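Local coordinates for glutathione S-transferase 2 (Onchocerca volvulus, PDB 1TU7), which catalyses the conjugation of glutathione to electrophilic compounds and appears to play a central role in the parasite's detoxification system, at residues Gln58-Gln62 and Ser63-Leu67; Leu19-Asp23 and Gln24-Phe28. All blocks are in the same frame, centred on the assembly; numbering follows the deposited sequence.

Contact 1: residues Gln58-Gln62 and Ser63-Leu67. With GSH (glutathione), chain C.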
ATOM      1  N   GLN A  58      11.471 -15.485  10.589  1.00 18.66           N
ATOM      2  CA  GLN A  58      11.111 -14.121  10.249  1.00 18.95           C
ATOM      3  C   GLN A  58       9.605 -13.964  10.330  1.00 17.79           C
ATOM      4  O   GLN A  58       8.878 -14.727   9.716  1.00 19.82           O
ATOM      5  CB  GLN A  58      11.552 -13.811   8.820  1.00 19.97           C
ATOM      6  CG  GLN A  58      11.603 -12.366   8.466  1.00 24.61           C
ATOM      7  CD  GLN A  58      12.160 -12.121   7.071  1.00 30.67           C
ATOM      8  OE1 GLN A  58      12.460 -13.069   6.324  1.00 34.42           O
ATOM      9  NE2 GLN A  58      12.299 -10.853   6.715  1.00 34.41           N
ATOM     10  N   GLN A  59       9.146 -12.980  11.090  1.00 15.21           N
ATOM     11  CA  GLN A  59       7.764 -12.658  11.237  1.00 14.82           C
ATOM     12  C   GLN A  59       7.477 -11.371  10.468  1.00 13.77           C
ATOM     13  O   GLN A  59       7.955 -10.281  10.820  1.00 14.89           O
ATOM     14  CB  GLN A  59       7.394 -12.491  12.715  1.00 14.13           C
ATOM     15  CG  GLN A  59       5.921 -12.206  12.914  1.00 15.44           C
ATOM     16  CD  GLN A  59       5.519 -11.694  14.286  1.00 17.60           C
ATOM     17  OE1 GLN A  59       6.330 -11.110  14.993  1.00 22.04           O
ATOM     18  NE2 GLN A  59       4.245 -11.819  14.615  1.00 21.11           N
ATOM     19  N   ILE A  60       6.672 -11.506   9.400  1.00 13.26           N
ATOM     20  CA  ILE A  60       6.398 -10.414   8.481  1.00 13.10           C
ATOM     21  C   ILE A  60       4.904 -10.119   8.453  1.00 12.61           C
ATOM     22  O   ILE A  60       4.107 -10.962   8.034  1.00 13.74           O
ATOM     23  CB  ILE A  60       6.871 -10.781   7.069  1.00 13.02           C
ATOM     24  CG1 ILE A  60       8.299 -11.302   7.097  1.00 13.75           C
ATOM     25  CG2 ILE A  60       6.748  -9.554   6.176  1.00 13.45           C
ATOM     26  CD1 ILE A  60       8.697 -11.989   5.817  1.00 15.54           C
ATOM     27  N   VAL A  61       4.502  -8.945   8.910  1.00 11.69           N
ATOM     28  CA  VAL A  61       3.159  -8.460   8.696  1.00 11.93           C
ATOM     29  C   VAL A  61       3.160  -7.460   7.524  1.00 11.85           C
ATOM     30  O   VAL A  61       4.218  -7.188   6.946  1.00 12.66           O
ATOM     31  CB  VAL A  61       2.516  -7.872   9.988  1.00 12.31           C
ATOM     32  CG1 VAL A  61       2.370  -8.949  11.033  1.00 12.59           C
ATOM     33  CG2 VAL A  61       3.295  -6.678  10.548  1.00 12.48           C
ATOM     34  N   GLN A  62       1.956  -6.994   7.167  1.00 11.45           N
ATOM     35  CA  GLN A  62       1.665  -6.108   6.042  1.00 11.77           C
ATOM     36  C   GLN A  62       1.602  -6.905   4.758  1.00 11.39           C
ATOM     37  O   GLN A  62       2.609  -7.328   4.217  1.00 11.70           O
ATOM     38  CB  GLN A  62       2.618  -4.914   5.944  1.00 11.06           C
ATOM     39  CG  GLN A  62       2.426  -3.918   7.076  1.00 11.07           C
ATOM     40  CD  GLN A  62       1.163  -3.096   7.008  1.00 12.39           C
ATOM     41  OE1 GLN A  62       0.811  -2.384   7.987  1.00 16.17           O
ATOM     42  NE2 GLN A  62       0.491  -3.148   5.908  1.00 10.53           N
ATOM     43  N   SER A  63       0.383  -7.062   4.249  1.00 11.98           N
ATOM     44  CA  SER A  63       0.144  -7.901   3.102  1.00 11.99           C
ATOM     45  C   SER A  63       1.027  -7.542   1.919  1.00 10.84           C
ATOM     46  O   SER A  63       1.513  -8.433   1.244  1.00 11.72           O
ATOM     47  CB  SER A  63      -1.321  -7.873   2.689  1.00 11.87           C
ATOM     48  OG  SER A  63      -1.757  -6.577   2.288  1.00 13.65           O
ATOM     49  N   GLY A  64       1.245  -6.256   1.642  1.00 11.68           N
ATOM     50  CA  GLY A  64       2.093  -5.896   0.526  1.00 11.81           C
ATOM     51  C   GLY A  64       3.548  -6.240   0.720  1.00 11.97           C
ATOM     52  O   GLY A  64       4.257  -6.634  -0.204  1.00 12.57           O
ATOM     53  N   ALA A  65       4.025  -6.098   1.953  1.00 11.56           N
ATOM     54  CA  ALA A  65       5.409  -6.460   2.273  1.00 11.58           C
ATOM     55  C   ALA A  65       5.609  -7.971   2.200  1.00 11.13           C
ATOM     56  O   ALA A  65       6.634  -8.439   1.749  1.00 12.54           O
ATOM     57  CB  ALA A  65       5.810  -5.954   3.656  1.00 12.21           C
ATOM     58  N   ILE A  66       4.595  -8.722   2.617  1.00 12.34           N
ATOM     59  CA  ILE A  66       4.634 -10.178   2.535  1.00 11.84           C
ATOM     60  C   ILE A  66       4.737 -10.591   1.079  1.00 12.46           C
ATOM     61  O   ILE A  66       5.590 -11.401   0.702  1.00 11.63           O
ATOM     62  CB  ILE A  66       3.379 -10.807   3.202  1.00 11.27           C
ATOM     63  CG1 ILE A  66       3.361 -10.572   4.716  1.00 11.68           C
ATOM     64  CG2 ILE A  66       3.310 -12.303   2.869  1.00 11.19           C
ATOM     65  CD1 ILE A  66       2.018 -10.837   5.383  1.00 12.57           C
ATOM     66  N   LEU A  67       3.862 -10.037   0.256  1.00 12.12           N
ATOM     67  CA  LEU A  67       3.857 -10.380  -1.158  1.00 12.94           C
ATOM     68  C   LEU A  67       5.184 -10.046  -1.844  1.00 13.41           C
ATOM     69  O   LEU A  67       5.696 -10.844  -2.626  1.00 12.77           O
ATOM     70  CB  LEU A  67       2.698  -9.675  -1.843  1.00 15.54           C
ATOM     71  CG  LEU A  67       1.724 -10.256  -2.825  1.00 22.28           C
ATOM     72  CD1 LEU A  67       1.464 -11.738  -2.647  1.00 20.13           C
ATOM     73  CD2 LEU A  67       0.458  -9.404  -2.646  1.00 22.54           C
TER
HETATM   74  N1  GSH C1001      -2.285  -2.588   5.664  1.00 15.23           N
HETATM   75  CA1 GSH C1001      -2.644  -3.818   6.256  1.00 13.87           C
HETATM   76  C1  GSH C1001      -2.199  -4.989   5.487  1.00 13.13           C
HETATM   77  O11 GSH C1001      -2.294  -4.827   4.154  1.00 12.86           O
HETATM   78  O12 GSH C1001      -1.820  -6.153   5.879  1.00 12.49           O
HETATM   79  CB1 GSH C1001      -3.971  -4.017   6.853  1.00 13.87           C
HETATM   80  CG1 GSH C1001      -4.146  -5.135   7.848  1.00 14.43           C
HETATM   81  CD1 GSH C1001      -5.570  -5.168   8.383  1.00 15.57           C
HETATM   82  OE1 GSH C1001      -6.392  -4.126   8.113  1.00 16.51           O
HETATM   83  N2  GSH C1001      -5.944  -6.218   9.062  1.00 14.95           N
HETATM   84  CA2 GSH C1001      -7.302  -6.410   9.576  1.00 19.79           C
HETATM   85  C2  GSH C1001      -7.211  -6.931  10.956  1.00 19.60           C
HETATM   86  O2  GSH C1001      -6.118  -7.670  11.358  1.00 16.39           O
HETATM   87  CB2 GSH C1001      -8.055  -7.448   8.748  1.00 22.82           C
HETATM   88  SG2 GSH C1001      -8.537  -6.786   7.138  1.00 29.65           S
HETATM   89  N3  GSH C1001      -8.184  -6.671  11.813  1.00 21.94           N
HETATM   90  CA3 GSH C1001      -8.072  -7.208  13.143  1.00 23.29           C
HETATM   91  C3  GSH C1001      -8.022  -6.116  14.160  1.00 25.11           C
HETATM   92  O31 GSH C1001      -7.543  -4.909  13.938  1.00 24.58           O
HETATM   93  O32 GSH C1001      -8.525  -6.435  15.429  1.00 27.04           O
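Ile60 and Ile66 meet where strand 58-61 turns into the following helix, and their side chains cross at a slant, with CG2 of Ile60 3.8 Å from CG1 of Ile66. In Ile60 the touching branch, CG2, stands anti to the backbone N, while CG1 lies anti to the carbonyl carbon (chi1 -50°). The extended end of Ile66 reaches the strand, its CD1 3.4 Å from Ile60 O, and Ala65 adds its methyl beside the carbonyl of Val61. Gln62, at the N-cap position, joins the two elements: its O receives the N-H of Ile66 at 2.9 Å, close to the line of the C=O bond. The Ser63 hydroxyl, set between the backbone N and the carbonyl carbon (chi1 63°), turns to the glutathione carboxylate. Its OG donates to O11 at 2.6 Å and Ser63 N to O12 at 2.9 Å, gripping both oxygens. The positive end of the helix dipole would probably strengthen this hold. Arg95 also bonds the Ser63 hydroxyl, and Met89 of the second subunit packs against Val61. This strand-to-helix turn belongs to the glutathione site of the thioredoxin-like GST domain, where the helix N terminus receives the gamma-glutamyl carboxylate.

Contact 2: residues Leu19-Asp23 and Gln24-Phe28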
ATOM      1  N   LEU A  19      -2.906 -17.457  -2.779  1.00 11.27           N
ATOM      2  CA  LEU A  19      -2.893 -17.813  -4.191  1.00 11.70           C
ATOM      3  C   LEU A  19      -1.462 -17.931  -4.703  1.00 11.90           C
ATOM      4  O   LEU A  19      -1.159 -18.841  -5.459  1.00 11.24           O
ATOM      5  CB  LEU A  19      -3.689 -16.809  -5.020  1.00 11.84           C
ATOM      6  CG  LEU A  19      -5.202 -16.830  -4.799  1.00 11.49           C
ATOM      7  CD1 LEU A  19      -5.892 -15.559  -5.258  1.00 12.68           C
ATOM      8  CD2 LEU A  19      -5.818 -18.054  -5.497  1.00 13.00           C
ATOM      9  N   PHE A  20      -0.597 -16.980  -4.335  1.00 11.77           N
ATOM     10  CA  PHE A  20       0.826 -17.036  -4.674  1.00 11.00           C
ATOM     11  C   PHE A  20       1.435 -18.374  -4.245  1.00 11.43           C
ATOM     12  O   PHE A  20       2.034 -19.070  -5.042  1.00 12.18           O
ATOM     13  CB  PHE A  20       1.542 -15.836  -4.039  1.00 10.68           C
ATOM     14  CG  PHE A  20       3.013 -15.741  -4.326  1.00 10.67           C
ATOM     15  CD1 PHE A  20       3.504 -14.606  -4.951  1.00 13.12           C
ATOM     16  CD2 PHE A  20       3.922 -16.694  -3.923  1.00 12.25           C
ATOM     17  CE1 PHE A  20       4.850 -14.449  -5.197  1.00 12.79           C
ATOM     18  CE2 PHE A  20       5.286 -16.521  -4.182  1.00 12.22           C
ATOM     19  CZ  PHE A  20       5.732 -15.392  -4.819  1.00 12.81           C
ATOM     20  N   LEU A  21       1.237 -18.728  -2.979  1.00 11.54           N
ATOM     21  CA  LEU A  21       1.850 -19.903  -2.384  1.00 11.93           C
ATOM     22  C   LEU A  21       1.294 -21.156  -3.053  1.00 12.42           C
ATOM     23  O   LEU A  21       2.033 -22.055  -3.399  1.00 12.27           O
ATOM     24  CB  LEU A  21       1.604 -19.891  -0.883  1.00 12.08           C
ATOM     25  CG  LEU A  21       2.275 -18.778  -0.099  1.00 12.59           C
ATOM     26  CD1 LEU A  21       1.696 -18.660   1.264  1.00 12.88           C
ATOM     27  CD2 LEU A  21       3.785 -19.023   0.008  1.00 14.84           C
ATOM     28  N   VAL A  22      -0.001 -21.192  -3.256  1.00 12.69           N
ATOM     29  CA  VAL A  22      -0.638 -22.357  -3.872  1.00 12.30           C
ATOM     30  C   VAL A  22      -0.135 -22.516  -5.304  1.00 12.55           C
ATOM     31  O   VAL A  22       0.262 -23.597  -5.699  1.00 13.89           O
ATOM     32  CB  VAL A  22      -2.165 -22.238  -3.854  1.00 12.89           C
ATOM     33  CG1 VAL A  22      -2.785 -23.258  -4.767  1.00 14.88           C
ATOM     34  CG2 VAL A  22      -2.696 -22.444  -2.438  1.00 14.99           C
ATOM     35  N   ASP A  23      -0.127 -21.450  -6.086  1.00 12.32           N
ATOM     36  CA  ASP A  23       0.253 -21.542  -7.486  1.00 13.37           C
ATOM     37  C   ASP A  23       1.711 -21.898  -7.666  1.00 14.29           C
ATOM     38  O   ASP A  23       2.070 -22.632  -8.595  1.00 15.43           O
ATOM     39  CB  ASP A  23      -0.045 -20.236  -8.201  1.00 13.06           C
ATOM     40  CG  ASP A  23       0.175 -20.339  -9.683  1.00 12.83           C
ATOM     41  OD1 ASP A  23       1.072 -19.616 -10.197  1.00 16.29           O
ATOM     42  OD2 ASP A  23      -0.515 -21.100 -10.374  1.00 14.33           O
ATOM     43  N   GLN A  24       2.564 -21.368  -6.797  1.00 13.02           N
ATOM     44  CA  GLN A  24       4.001 -21.640  -6.826  1.00 12.93           C
ATOM     45  C   GLN A  24       4.355 -22.962  -6.147  1.00 14.10           C
ATOM     46  O   GLN A  24       5.525 -23.349  -6.146  1.00 14.90           O
ATOM     47  CB  GLN A  24       4.771 -20.479  -6.204  1.00 14.05           C
ATOM     48  CG  GLN A  24       4.793 -19.216  -7.054  1.00 14.42           C
ATOM     49  CD  GLN A  24       5.262 -19.473  -8.450  1.00 15.23           C
ATOM     50  OE1 GLN A  24       6.318 -20.057  -8.629  1.00 17.56           O
ATOM     51  NE2 GLN A  24       4.453 -19.122  -9.433  1.00 16.76           N
ATOM     52  N   ASP A  25       3.353 -23.648  -5.600  1.00 13.93           N
ATOM     53  CA  ASP A  25       3.518 -24.906  -4.882  1.00 14.96           C
ATOM     54  C   ASP A  25       4.491 -24.807  -3.724  1.00 14.86           C
ATOM     55  O   ASP A  25       5.310 -25.707  -3.475  1.00 15.48           O
ATOM     56  CB  ASP A  25       3.903 -26.038  -5.843  1.00 16.09           C
ATOM     57  CG  ASP A  25       3.449 -27.364  -5.353  1.00 19.55           C
ATOM     58  OD1 ASP A  25       4.056 -28.375  -5.766  1.00 26.58           O
ATOM     59  OD2 ASP A  25       2.483 -27.491  -4.572  1.00 22.03           O
ATOM     60  N   ILE A  26       4.397 -23.696  -2.996  1.00 13.58           N
ATOM     61  CA  ILE A  26       5.126 -23.473  -1.752  1.00 13.58           C
ATOM     62  C   ILE A  26       4.217 -23.951  -0.650  1.00 14.52           C
ATOM     63  O   ILE A  26       3.146 -23.356  -0.390  1.00 14.47           O
ATOM     64  CB  ILE A  26       5.479 -21.989  -1.557  1.00 14.48           C
ATOM     65  CG1 ILE A  26       6.299 -21.471  -2.721  1.00 14.92           C
ATOM     66  CG2 ILE A  26       6.178 -21.792  -0.208  1.00 15.00           C
ATOM     67  CD1 ILE A  26       6.313 -19.942  -2.767  1.00 15.22           C
ATOM     68  N   LYS A  27       4.579 -25.064  -0.030  1.00 15.48           N
ATOM     69  CA  LYS A  27       3.747 -25.615   1.012  1.00 15.54           C
ATOM     70  C   LYS A  27       3.818 -24.750   2.244  1.00 15.67           C
ATOM     71  O   LYS A  27       4.881 -24.274   2.637  1.00 16.07           O
ATOM     72  CB  LYS A  27       4.141 -27.059   1.327  1.00 16.49           C
ATOM     73  CG  LYS A  27       4.261 -27.940   0.119  1.00 17.14           C
ATOM     74  CD  LYS A  27       2.989 -28.067  -0.632  1.00 20.09           C
ATOM     75  CE  LYS A  27       3.114 -29.325  -1.520  1.00 23.36           C
ATOM     76  NZ  LYS A  27       2.039 -29.530  -2.496  1.00 27.88           N
ATOM     77  N   PHE A  28       2.656 -24.497   2.823  1.00 15.11           N
ATOM     78  CA  PHE A  28       2.522 -23.635   3.987  1.00 13.78           C
ATOM     79  C   PHE A  28       1.394 -24.069   4.921  1.00 14.30           C
ATOM     80  O   PHE A  28       0.417 -24.739   4.513  1.00 15.30           O
ATOM     81  CB  PHE A  28       2.328 -22.162   3.554  1.00 13.77           C
ATOM     82  CG  PHE A  28       0.974 -21.869   2.941  1.00 12.38           C
ATOM     83  CD1 PHE A  28       0.677 -22.258   1.649  1.00 13.19           C
ATOM     84  CD2 PHE A  28       0.020 -21.161   3.663  1.00 11.51           C
ATOM     85  CE1 PHE A  28      -0.564 -21.965   1.092  1.00 12.87           C
ATOM     86  CE2 PHE A  28      -1.221 -20.879   3.111  1.00 12.97           C
ATOM     87  CZ  PHE A  28      -1.499 -21.273   1.814  1.00 13.74           C
TER
HETATM   88  O   HOH W   1       0.277 -25.749  -3.940  1.00 22.91           O
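Leu21 lays its CD1 methyl over the centre of the Phe28 ring, 3.7 Å from the centroid and 11° off the ring normal, a CH-pi contact. The other branch of Leu21, CD2, rests 3.7 Å from CG2 of Ile26, so one forked side chain meets both apolar residues of the loop. Val22 CG2 sits at the edge of the same Phe28 ring, and Ile26 brings its CD1 to the edge of the Phe20 ring, near its plane and 3.8 Å from CE2. These groups converge round a Schellman motif that ends helix 15-23: Ile26 N bonds to Leu21 O at 2.9 Å and Asp25 N to Val22 O at 3.1 Å, the latter from above the carbonyl plane, while Asp25 takes a positive phi of 56°. Past this turn the chain reverses, and Phe28, with chi1 at 72°, turns its ring toward the helix, against Leu21. A water donates to both Val22 O and Asp25 OD2, and Lys27 NZ forms a salt bridge to that same carboxylate oxygen. Further out, Tyr152 hydrogen-bonds Asp23 and Gln24 and meets the Phe20 ring, Arg185 pairs with Asp23, and Tyr3 and Leu5 of strand 3-8 pack against Phe28.

How the contacts relate
From the N terminus, strand 3-8 leads into helix 15-23, whose end is closed by contact 2 as the chain turns back toward strand 29-33, an outer strand parallel to 3-8; this is the first beta-alpha-beta unit of the thioredoxin-like domain. Contact 1 comes later, where strand 58-61, the opposite outer strand of the sheet, passes into helix 63-73. The two neither nest nor cross: each is a local turn, one leaving a helix and the other entering one, and they follow in series. In space their centres lie 15 Å apart, and they touch where Leu67 CD1 packs 4.2 Å from Phe20 CD1, joining the two helices, with Ile17 also meeting Ile66.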